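Local coordinates for multicopper oxidase (Arthrobacter sp. FB24, PDB 3GDC), which probably acts as a laccase-type copper enzyme, coupling one-electron oxidation of phenol-like substrates to the reduction of dioxygen to water, at residues F80-A83 and P87-I90; Y131-H134 and P140-A143; P217-H222 and L278-F283. All blocks are in the same frame, centred on the assembly; numbering follows the deposited sequence.

Interaction 1 (F80-A83 and P87-I90); sequences FTNA and PHTI. With CU (copper (II) ion), chain D.
Ile90 lies over one face of the Phe80 ring, and this makes up the apolar part of the contact. Ile90 CG1 stands 3.9 Å from the centroid of the Phe80 ring and only 13° from its normal, which identifies a CH-pi contact. Ile90 CD1 extends from there to the rim atom Phe80 CD1, at 3.5 Å. The CB of Phe80 points toward the loop, and with CG anti to the backbone N (chi1 180°) the ring extends from strand 75-82 to meet it. At the ring edge, near its plane, Phe80 CE2 comes 3.9 Å from the carbonyl His88 O, a van der Waals approach, and Phe80 CZ is 4.1 Å from His88 CB.

The polar contacts involve no hydrogen bond between the segments. Asn82 OD1 sits in the plane of the imidazole at its edge, 3.4 Å from His88 CD2, with the amide turned 55° against the ring. Asn82 ND2 is 3.4 Å from His88 N, but both are donors. The amide is held from elsewhere: Asn82 ND2 donates to the carbonyls of His86 and Ile111, and Asn82 OD1 accepts from Gly84 N. Gripped at both ends, it has little freedom to flip and ties down the turn joining the two segments.

Metal binding is the third kind. His88 ND1 coordinates copper at 2.1 Å, while the carbon edge of the same ring faces Asn82; Trp57 meets this imidazole edge-to-face. Cys133 and His141 supply the other protein ligands, giving the two-histidine, one-cysteine set of a type 1 copper site in a cupredoxin domain.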
ATOM      1  N   PHE A  80      -3.556   8.411 -33.030  1.00 17.89           N
ATOM      2  CA  PHE A  80      -4.793   8.527 -32.275  1.00 17.79           C
ATOM      3  C   PHE A  80      -5.837   9.301 -33.063  1.00 18.41           C
ATOM      4  O   PHE A  80      -5.546  10.376 -33.589  1.00 18.40           O
ATOM      5  CB  PHE A  80      -4.517   9.238 -30.942  1.00 17.55           C
ATOM      6  CG  PHE A  80      -5.738   9.413 -30.075  1.00 17.84           C
ATOM      7  CD1 PHE A  80      -6.555   8.325 -29.765  1.00 17.62           C
ATOM      8  CD2 PHE A  80      -6.053  10.663 -29.548  1.00 17.06           C
ATOM      9  CE1 PHE A  80      -7.679   8.484 -28.940  1.00 16.44           C
ATOM     10  CE2 PHE A  80      -7.168  10.834 -28.727  1.00 18.40           C
ATOM     11  CZ  PHE A  80      -7.986   9.743 -28.425  1.00 17.18           C
ATOM     12  N   THR A  81      -7.040   8.741 -33.164  1.00 18.58           N
ATOM     13  CA  THR A  81      -8.194   9.464 -33.701  1.00 19.25           C
ATOM     14  C   THR A  81      -9.311   9.442 -32.665  1.00 19.52           C
ATOM     15  O   THR A  81      -9.594   8.394 -32.069  1.00 19.34           O
ATOM     16  CB  THR A  81      -8.701   8.861 -35.031  1.00 19.96           C
ATOM     17  OG1 THR A  81      -7.671   8.941 -36.017  1.00 21.47           O
ATOM     18  CG2 THR A  81      -9.941   9.614 -35.557  1.00 20.74           C
ATOM     19  N   ASN A  82      -9.923  10.599 -32.439  1.00 19.44           N
ATOM     20  CA  ASN A  82     -11.042  10.693 -31.512  1.00 19.76           C
ATOM     21  C   ASN A  82     -12.343  10.600 -32.291  1.00 20.42           C
ATOM     22  O   ASN A  82     -12.739  11.551 -32.967  1.00 20.96           O
ATOM     23  CB  ASN A  82     -10.991  11.991 -30.682  1.00 19.42           C
ATOM     24  CG  ASN A  82     -12.098  12.054 -29.639  1.00 19.12           C
ATOM     25  OD1 ASN A  82     -12.895  11.118 -29.515  1.00 19.31           O
ATOM     26  ND2 ASN A  82     -12.159  13.150 -28.890  1.00 19.48           N
ATOM     27  N   ALA A  83     -12.991   9.438 -32.219  1.00 20.85           N
ATOM     28  CA  ALA A  83     -14.297   9.245 -32.840  1.00 21.79           C
ATOM     29  C   ALA A  83     -15.441   9.303 -31.819  1.00 22.23           C
ATOM     30  O   ALA A  83     -16.581   8.952 -32.134  1.00 22.29           O
ATOM     31  CB  ALA A  83     -14.324   7.926 -33.630  1.00 21.76           C
ATOM     32  N   PRO A  87     -14.017  15.459 -25.988  1.00 21.31           N
ATOM     33  CA  PRO A  87     -12.569  15.520 -26.207  1.00 20.53           C
ATOM     34  C   PRO A  87     -11.870  14.452 -25.373  1.00 19.59           C
ATOM     35  O   PRO A  87     -12.341  14.111 -24.284  1.00 18.99           O
ATOM     36  CB  PRO A  87     -12.191  16.912 -25.678  1.00 20.85           C
ATOM     37  CG  PRO A  87     -13.265  17.236 -24.682  1.00 21.48           C
ATOM     38  CD  PRO A  87     -14.515  16.670 -25.307  1.00 21.62           C
ATOM     39  N   HIS A  88     -10.768  13.925 -25.892  1.00 18.39           N
ATOM     40  CA  HIS A  88     -10.007  12.882 -25.209  1.00 17.75           C
ATOM     41  C   HIS A  88      -8.522  13.069 -25.509  1.00 17.16           C
ATOM     42  O   HIS A  88      -8.135  13.839 -26.411  1.00 17.09           O
ATOM     43  CB  HIS A  88     -10.441  11.476 -25.687  1.00 17.05           C
ATOM     44  CG  HIS A  88     -11.858  11.114 -25.354  1.00 17.90           C
ATOM     45  ND1 HIS A  88     -12.315  11.000 -24.058  1.00 15.38           N
ATOM     46  CD2 HIS A  88     -12.917  10.826 -26.153  1.00 16.75           C
ATOM     47  CE1 HIS A  88     -13.600  10.686 -24.073  1.00 17.08           C
ATOM     48  NE2 HIS A  88     -13.985  10.561 -25.332  1.00 17.11           N
ATOM     49  N   THR A  89      -7.682  12.362 -24.760  1.00 16.30           N
ATOM     50  CA  THR A  89      -6.257  12.310 -25.050  1.00 16.63           C
ATOM     51  C   THR A  89      -5.759  10.871 -24.831  1.00 16.46           C
ATOM     52  O   THR A  89      -6.535   9.975 -24.438  1.00 16.33           O
ATOM     53  CB  THR A  89      -5.428  13.267 -24.129  1.00 16.60           C
ATOM     54  OG1 THR A  89      -5.385  12.738 -22.806  1.00 17.35           O
ATOM     55  CG2 THR A  89      -6.000  14.686 -24.089  1.00 16.82           C
ATOM     56  N   ILE A  90      -4.476  10.649 -25.086  1.00 16.21           N
ATOM     57  CA  ILE A  90      -3.795   9.487 -24.527  1.00 15.87           C
ATOM     58  C   ILE A  90      -2.580   9.979 -23.769  1.00 16.43           C
ATOM     59  O   ILE A  90      -1.670  10.608 -24.342  1.00 15.93           O
ATOM     60  CB  ILE A  90      -3.324   8.439 -25.570  1.00 16.08           C
ATOM     61  CG1 ILE A  90      -4.437   8.066 -26.560  1.00 16.12           C
ATOM     62  CG2 ILE A  90      -2.763   7.193 -24.847  1.00 15.57           C
ATOM     63  CD1 ILE A  90      -3.986   7.081 -27.665  1.00 15.59           C
TER
HETATM   64 CU    CU D 301     -11.212  11.203 -22.329  1.00 24.54          CU

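Interaction 2 (Y131-H134 and P140-A143); sequences YHCH and PHIA. With CU (copper (II) ion), chain D; CU (copper (II) ion), chain E; CU (copper (II) ion), chain O.
Cys133 O is approached by two groups: it accepts a hydrogen bond from His132 ND1 at 3.0 Å, and Ile142 CG1 packs against it at 3.6 Å. This belongs to the His-Cys-His motif of multicopper oxidases, whose cysteine binds the type 1 copper and whose histidines reach the trinuclear cluster. The N-H...O angle is 171° and Cys133 O lies in the imidazole plane, yet the donor is 52° out of the carbonyl plane, so the bond is straight at the donor but approaches the carbonyl from above. With CG between the backbone N and the carbonyl carbon (chi1 58°), the His132 ring is placed so that the bond at ND1 and the copper 2.1 Å from His132 NE2 together fix its rotation. The short link between Cys133 and His132 is consistent with the electron path proposed for this family.

Ile142, on helix 138-143, crosses the His132 side chain obliquely, and its CD1 lies 3.5 Å from His132 ND1. Cutting this side chain back to an alanine is likely to open a gap beside the imidazole and the Cys133 carbonyl and to take away an apolar brace of the ring.

His93 and, from the second subunit, His271 complete the ligands of the copper at His132. His134 binds a separate copper together with His224 and His269 of that subunit, so the cluster forms between subunits.

His141, just before Ile142 on the same helix, joins Cys133 through metal rather than direct bonding. Cys133 SG and His141 ND1 remain 3.8 Å apart, while each binds the same type 1 copper at 2.2 Å.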
ATOM      1  N   TYR A 131      -1.379   3.270 -20.296  1.00 12.99           N
ATOM      2  CA  TYR A 131      -1.781   4.544 -20.867  1.00 13.11           C
ATOM      3  C   TYR A 131      -3.253   4.760 -20.525  1.00 13.51           C
ATOM      4  O   TYR A 131      -4.000   3.790 -20.270  1.00 13.38           O
ATOM      5  CB  TYR A 131      -1.535   4.575 -22.393  1.00 13.41           C
ATOM      6  CG  TYR A 131      -2.345   3.561 -23.177  1.00 13.20           C
ATOM      7  CD1 TYR A 131      -3.621   3.883 -23.659  1.00 14.78           C
ATOM      8  CD2 TYR A 131      -1.850   2.276 -23.412  1.00 12.79           C
ATOM      9  CE1 TYR A 131      -4.385   2.949 -24.375  1.00 13.92           C
ATOM     10  CE2 TYR A 131      -2.612   1.318 -24.118  1.00 11.36           C
ATOM     11  CZ  TYR A 131      -3.874   1.674 -24.596  1.00 14.66           C
ATOM     12  OH  TYR A 131      -4.633   0.763 -25.280  1.00 13.47           O
ATOM     13  N   HIS A 132      -3.675   6.018 -20.473  1.00 13.22           N
ATOM     14  CA  HIS A 132      -5.081   6.336 -20.234  1.00 13.96           C
ATOM     15  C   HIS A 132      -5.389   7.757 -20.645  1.00 14.24           C
ATOM     16  O   HIS A 132      -4.475   8.553 -20.886  1.00 13.68           O
ATOM     17  CB  HIS A 132      -5.466   6.094 -18.759  1.00 13.86           C
ATOM     18  CG  HIS A 132      -4.652   6.878 -17.776  1.00 14.13           C
ATOM     19  ND1 HIS A 132      -4.896   8.206 -17.497  1.00 13.81           N
ATOM     20  CD2 HIS A 132      -3.602   6.516 -17.003  1.00 14.94           C
ATOM     21  CE1 HIS A 132      -4.023   8.632 -16.601  1.00 15.53           C
ATOM     22  NE2 HIS A 132      -3.230   7.623 -16.281  1.00 15.54           N
ATOM     23  N   CYS A 133      -6.669   8.086 -20.746  1.00 15.00           N
ATOM     24  CA  CYS A 133      -7.045   9.440 -21.114  1.00 15.95           C
ATOM     25  C   CYS A 133      -6.726  10.411 -19.978  1.00 16.37           C
ATOM     26  O   CYS A 133      -6.808  10.051 -18.796  1.00 17.03           O
ATOM     27  CB  CYS A 133      -8.532   9.508 -21.480  1.00 15.48           C
ATOM     28  SG  CYS A 133      -9.068  11.171 -21.922  1.00 16.90           S
ATOM     29  N   HIS A 134      -6.356  11.642 -20.329  1.00 16.86           N
ATOM     30  CA  HIS A 134      -6.056  12.633 -19.294  1.00 18.36           C
ATOM     31  C   HIS A 134      -6.911  13.910 -19.403  1.00 19.13           C
ATOM     32  O   HIS A 134      -6.547  14.968 -18.881  1.00 19.80           O
ATOM     33  CB  HIS A 134      -4.553  12.945 -19.272  1.00 18.65           C
ATOM     34  CG  HIS A 134      -4.042  13.333 -17.920  1.00 19.55           C
ATOM     35  ND1 HIS A 134      -4.412  14.506 -17.300  1.00 22.31           N
ATOM     36  CD2 HIS A 134      -3.195  12.707 -17.069  1.00 23.15           C
ATOM     37  CE1 HIS A 134      -3.815  14.588 -16.125  1.00 22.63           C
ATOM     38  NE2 HIS A 134      -3.074  13.505 -15.959  1.00 22.61           N
ATOM     39  N   PRO A 140     -14.274  10.262 -14.636  1.00 22.87           N
ATOM     40  CA  PRO A 140     -15.020   9.582 -15.697  1.00 22.34           C
ATOM     41  C   PRO A 140     -14.199   9.261 -16.943  1.00 21.67           C
ATOM     42  O   PRO A 140     -14.459   8.263 -17.590  1.00 21.89           O
ATOM     43  CB  PRO A 140     -16.139  10.568 -16.050  1.00 22.64           C
ATOM     44  CG  PRO A 140     -15.702  11.877 -15.524  1.00 23.03           C
ATOM     45  CD  PRO A 140     -14.847  11.588 -14.335  1.00 23.09           C
ATOM     46  N   HIS A 141     -13.213  10.092 -17.272  1.00 20.79           N
ATOM     47  CA  HIS A 141     -12.414   9.848 -18.478  1.00 20.23           C
ATOM     48  C   HIS A 141     -11.548   8.594 -18.375  1.00 20.29           C
ATOM     49  O   HIS A 141     -11.340   7.914 -19.376  1.00 21.62           O
ATOM     50  CB  HIS A 141     -11.626  11.093 -18.889  1.00 19.91           C
ATOM     51  CG  HIS A 141     -12.464  12.108 -19.601  1.00 18.73           C
ATOM     52  ND1 HIS A 141     -12.615  12.117 -20.972  1.00 18.71           N
ATOM     53  CD2 HIS A 141     -13.237  13.115 -19.130  1.00 17.51           C
ATOM     54  CE1 HIS A 141     -13.425  13.103 -21.317  1.00 19.41           C
ATOM     55  NE2 HIS A 141     -13.820  13.721 -20.216  1.00 18.58           N
ATOM     56  N   ILE A 142     -11.096   8.260 -17.172  1.00 19.94           N
ATOM     57  CA  ILE A 142     -10.413   6.978 -16.957  1.00 19.12           C
ATOM     58  C   ILE A 142     -11.463   5.881 -16.701  1.00 18.37           C
ATOM     59  O   ILE A 142     -11.437   4.818 -17.336  1.00 17.56           O
ATOM     60  CB  ILE A 142      -9.378   7.041 -15.805  1.00 19.27           C
ATOM     61  CG1 ILE A 142      -8.278   8.074 -16.117  1.00 20.27           C
ATOM     62  CG2 ILE A 142      -8.724   5.665 -15.570  1.00 20.40           C
ATOM     63  CD1 ILE A 142      -7.340   8.359 -14.940  1.00 20.83           C
ATOM     64  N   ALA A 143     -12.396   6.156 -15.794  1.00 17.28           N
ATOM     65  CA  ALA A 143     -13.362   5.136 -15.339  1.00 16.94           C
ATOM     66  C   ALA A 143     -14.313   4.627 -16.428  1.00 16.73           C
ATOM     67  O   ALA A 143     -14.772   3.473 -16.373  1.00 16.97           O
ATOM     68  CB  ALA A 143     -14.158   5.654 -14.138  1.00 16.79           C
TER
HETATM   69 CU    CU D 301     -11.212  11.203 -22.329  1.00 24.54          CU
HETATM   70 CU    CU E 303      -1.745   7.441 -14.836  0.60 22.02          CU
HETATM   71 CU    CU O 304      -1.752  13.126 -14.610  0.50 24.25          CU

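Interaction 3 (P217-H222 and L278-F283); sequences PINSFH and LGWMGF
The Trp280 indole meets strand 218-223 by its rim: Asn219 OD1 and Phe221 CD1 both lie at its edge and in its plane; from 217-222 no group lies over a face, and Ser220 O approaches obliquely. Phe221 CD1 is 3.5 Å from Trp280 CH2; with centroids 5.8 Å apart and planes at 49°, the rings meet obliquely, as neither a stack nor a T-shaped pair.

At the pyrrole side Trp280 NE1 is shared between two acceptors. It lies 3.2 Å from Asn219 OD1 and 3.2 Å from Ser220 O, but the N-H...O angles of 123° and 126° make both bonds weak. The Asn219 amide stands nearly perpendicular to the indole, and its OD1 also accepts from Ser220 N at 2.9 Å; Asn219 ND2 turns to Asn211 instead.

Trp280 projects from the centre of an inverse gamma turn, marked by a weak bond of 3.0 Å from Met281 N to Gly279 O. With its CG anti to the backbone N, the indole packs on Ala270, just after strand 264-269, which separates the two strands in their sheet. Met169 of the other sheet also touches it, so the indole lies between the two sheets of a beta sandwich, as expected of a cupredoxin domain.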
ATOM      1  N   PRO A 217      -9.236   3.458  -3.271  1.00 19.59           N
ATOM      2  CA  PRO A 217      -7.817   3.836  -3.243  1.00 19.03           C
ATOM      3  C   PRO A 217      -6.807   2.707  -3.498  1.00 18.65           C
ATOM      4  O   PRO A 217      -5.677   2.986  -3.897  1.00 18.58           O
ATOM      5  CB  PRO A 217      -7.630   4.410  -1.831  1.00 19.05           C
ATOM      6  CG  PRO A 217      -8.691   3.743  -1.008  1.00 19.43           C
ATOM      7  CD  PRO A 217      -9.855   3.499  -1.927  1.00 19.77           C
ATOM      8  N   ILE A 218      -7.189   1.451  -3.263  1.00 17.81           N
ATOM      9  CA  ILE A 218      -6.230   0.357  -3.423  1.00 17.65           C
ATOM     10  C   ILE A 218      -6.896  -0.922  -3.918  1.00 17.25           C
ATOM     11  O   ILE A 218      -8.058  -1.207  -3.599  1.00 17.07           O
ATOM     12  CB  ILE A 218      -5.388   0.121  -2.124  1.00 18.11           C
ATOM     13  CG1 ILE A 218      -4.153  -0.754  -2.399  1.00 19.28           C
ATOM     14  CG2 ILE A 218      -6.250  -0.467  -1.000  1.00 18.50           C
ATOM     15  CD1 ILE A 218      -2.971  -0.497  -1.463  1.00 20.45           C
ATOM     16  N   ASN A 219      -6.153  -1.667  -4.728  1.00 16.13           N
ATOM     17  CA  ASN A 219      -6.608  -2.962  -5.210  1.00 15.65           C
ATOM     18  C   ASN A 219      -5.603  -4.002  -4.747  1.00 15.35           C
ATOM     19  O   ASN A 219      -4.500  -3.656  -4.319  1.00 14.85           O
ATOM     20  CB  ASN A 219      -6.755  -2.962  -6.738  1.00 15.12           C
ATOM     21  CG  ASN A 219      -7.849  -3.908  -7.227  1.00 16.51           C
ATOM     22  OD1 ASN A 219      -8.207  -4.884  -6.547  1.00 15.76           O
ATOM     23  ND2 ASN A 219      -8.388  -3.618  -8.414  1.00 15.13           N
ATOM     24  N   SER A 220      -5.984  -5.275  -4.779  1.00 15.10           N
ATOM     25  CA  SER A 220      -5.037  -6.328  -4.456  1.00 14.98           C
ATOM     26  C   SER A 220      -5.252  -7.550  -5.337  1.00 15.02           C
ATOM     27  O   SER A 220      -6.188  -7.596  -6.149  1.00 14.29           O
ATOM     28  CB  SER A 220      -5.083  -6.687  -2.963  1.00 15.70           C
ATOM     29  OG  SER A 220      -6.338  -7.232  -2.605  1.00 16.75           O
ATOM     30  N   PHE A 221      -4.356  -8.517  -5.183  1.00 14.89           N
ATOM     31  CA  PHE A 221      -4.311  -9.719  -6.012  1.00 15.43           C
ATOM     32  C   PHE A 221      -3.798 -10.851  -5.161  1.00 15.31           C
ATOM     33  O   PHE A 221      -2.709 -10.750  -4.588  1.00 15.02           O
ATOM     34  CB  PHE A 221      -3.355  -9.510  -7.200  1.00 15.22           C
ATOM     35  CG  PHE A 221      -3.202 -10.713  -8.095  1.00 16.28           C
ATOM     36  CD1 PHE A 221      -3.867 -10.778  -9.317  1.00 16.94           C
ATOM     37  CD2 PHE A 221      -2.362 -11.771  -7.732  1.00 16.69           C
ATOM     38  CE1 PHE A 221      -3.718 -11.892 -10.160  1.00 16.26           C
ATOM     39  CE2 PHE A 221      -2.219 -12.890  -8.562  1.00 18.99           C
ATOM     40  CZ  PHE A 221      -2.892 -12.947  -9.774  1.00 17.67           C
ATOM     41  N   HIS A 222      -4.554 -11.944  -5.108  1.00 15.25           N
ATOM     42  CA  HIS A 222      -4.135 -13.127  -4.361  1.00 15.74           C
ATOM     43  C   HIS A 222      -4.407 -14.369  -5.182  1.00 15.60           C
ATOM     44  O   HIS A 222      -5.441 -14.456  -5.827  1.00 15.01           O
ATOM     45  CB  HIS A 222      -4.895 -13.218  -3.024  1.00 16.29           C
ATOM     46  CG  HIS A 222      -4.683 -14.513  -2.298  1.00 17.62           C
ATOM     47  ND1 HIS A 222      -3.439 -14.940  -1.885  1.00 20.22           N
ATOM     48  CD2 HIS A 222      -5.553 -15.479  -1.920  1.00 19.53           C
ATOM     49  CE1 HIS A 222      -3.549 -16.112  -1.285  1.00 21.02           C
ATOM     50  NE2 HIS A 222      -4.822 -16.460  -1.290  1.00 20.64           N
ATOM     51  N   LEU A 278     -17.984  -8.831  -6.084  1.00 18.43           N
ATOM     52  CA  LEU A 278     -18.606  -8.016  -7.117  1.00 18.08           C
ATOM     53  C   LEU A 278     -17.891  -8.122  -8.484  1.00 17.02           C
ATOM     54  O   LEU A 278     -18.076  -7.280  -9.352  1.00 17.70           O
ATOM     55  CB  LEU A 278     -18.755  -6.569  -6.654  1.00 18.10           C
ATOM     56  CG  LEU A 278     -19.752  -6.337  -5.505  1.00 19.84           C
ATOM     57  CD1 LEU A 278     -19.689  -4.903  -5.001  1.00 20.97           C
ATOM     58  CD2 LEU A 278     -21.153  -6.718  -5.947  1.00 20.27           C
ATOM     59  N   GLY A 279     -17.093  -9.175  -8.656  1.00 16.90           N
ATOM     60  CA  GLY A 279     -16.640  -9.585  -9.977  1.00 15.92           C
ATOM     61  C   GLY A 279     -15.163  -9.854 -10.156  1.00 15.56           C
ATOM     62  O   GLY A 279     -14.768 -10.487 -11.134  1.00 15.04           O
ATOM     63  N   TRP A 280     -14.342  -9.381  -9.224  1.00 15.45           N
ATOM     64  CA  TRP A 280     -12.893  -9.572  -9.320  1.00 16.32           C
ATOM     65  C   TRP A 280     -12.508 -10.907  -8.649  1.00 16.90           C
ATOM     66  O   TRP A 280     -11.889 -10.959  -7.587  1.00 16.84           O
ATOM     67  CB  TRP A 280     -12.163  -8.306  -8.812  1.00 16.17           C
ATOM     68  CG  TRP A 280     -10.633  -8.287  -8.735  1.00 16.29           C
ATOM     69  CD1 TRP A 280      -9.883  -7.278  -8.180  1.00 15.57           C
ATOM     70  CD2 TRP A 280      -9.691  -9.286  -9.170  1.00 15.51           C
ATOM     71  NE1 TRP A 280      -8.553  -7.585  -8.238  1.00 17.21           N
ATOM     72  CE2 TRP A 280      -8.398  -8.808  -8.837  1.00 16.10           C
ATOM     73  CE3 TRP A 280      -9.805 -10.535  -9.805  1.00 15.91           C
ATOM     74  CZ2 TRP A 280      -7.236  -9.528  -9.115  1.00 16.97           C
ATOM     75  CZ3 TRP A 280      -8.647 -11.253 -10.081  1.00 16.26           C
ATOM     76  CH2 TRP A 280      -7.377 -10.749  -9.731  1.00 17.37           C
ATOM     77  N   MET A 281     -12.928 -11.995  -9.296  1.00 17.97           N
ATOM     78  CA  MET A 281     -12.533 -13.347  -8.915  1.00 19.62           C
ATOM     79  C   MET A 281     -12.567 -14.281 -10.123  1.00 18.00           C
ATOM     80  O   MET A 281     -13.375 -14.108 -11.032  1.00 18.05           O
ATOM     81  CB  MET A 281     -13.402 -13.890  -7.764  1.00 19.46           C
ATOM     82  CG  MET A 281     -14.861 -14.083  -8.075  1.00 21.83           C
ATOM     83  SD  MET A 281     -15.814 -14.843  -6.710  1.00 26.67           S
ATOM     84  CE  MET A 281     -14.730 -16.124  -6.171  1.00 24.24           C
ATOM     85  N   GLY A 282     -11.665 -15.252 -10.125  1.00 18.11           N
ATOM     86  CA  GLY A 282     -11.616 -16.272 -11.167  1.00 17.83           C
ATOM     87  C   GLY A 282     -10.831 -17.487 -10.703  1.00 17.66           C
ATOM     88  O   GLY A 282     -10.492 -17.603  -9.521  1.00 17.21           O
ATOM     89  N   PHE A 283     -10.561 -18.392 -11.642  1.00 17.56           N
ATOM     90  CA  PHE A 283      -9.732 -19.563 -11.391  1.00 18.19           C
ATOM     91  C   PHE A 283      -8.624 -19.676 -12.419  1.00 17.76           C
ATOM     92  O   PHE A 283      -8.819 -19.317 -13.590  1.00 17.30           O
ATOM     93  CB  PHE A 283     -10.548 -20.849 -11.529  1.00 18.37           C
ATOM     94  CG  PHE A 283     -11.600 -21.023 -10.486  1.00 19.97           C
ATOM     95  CD1 PHE A 283     -11.257 -21.415  -9.193  1.00 21.34           C
ATOM     96  CD2 PHE A 283     -12.940 -20.828 -10.804  1.00 21.80           C
ATOM     97  CE1 PHE A 283     -12.246 -21.593  -8.216  1.00 23.03           C
ATOM     98  CE2 PHE A 283     -13.931 -21.007  -9.840  1.00 23.39           C
ATOM     99  CZ  PHE A 283     -13.581 -21.384  -8.548  1.00 21.59           C
TER

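From the N terminus, interaction 1 comes first, closing the short turn between strand 75-82 and the loop 87-90. Interaction 2 follows, closing the five-residue link from strand 127-132 into helix 138-143. Interaction 3 spans 55 residues, joining strand 218-223 to the start of strand 281-287. The three loops run in series; none nests or crosses. Interactions 1 and 2 touch, sharing one copper and a probable hydrogen bond between Thr89 OG1 and His134 N, 2.9 Å apart. Interaction 3 lies in the second cupredoxin-like region, its centre about 20 Å from that of interaction 2. Across the assembly the two regions meet between chains: His222, within 217-222, binds a copper together with His91 of the third subunit.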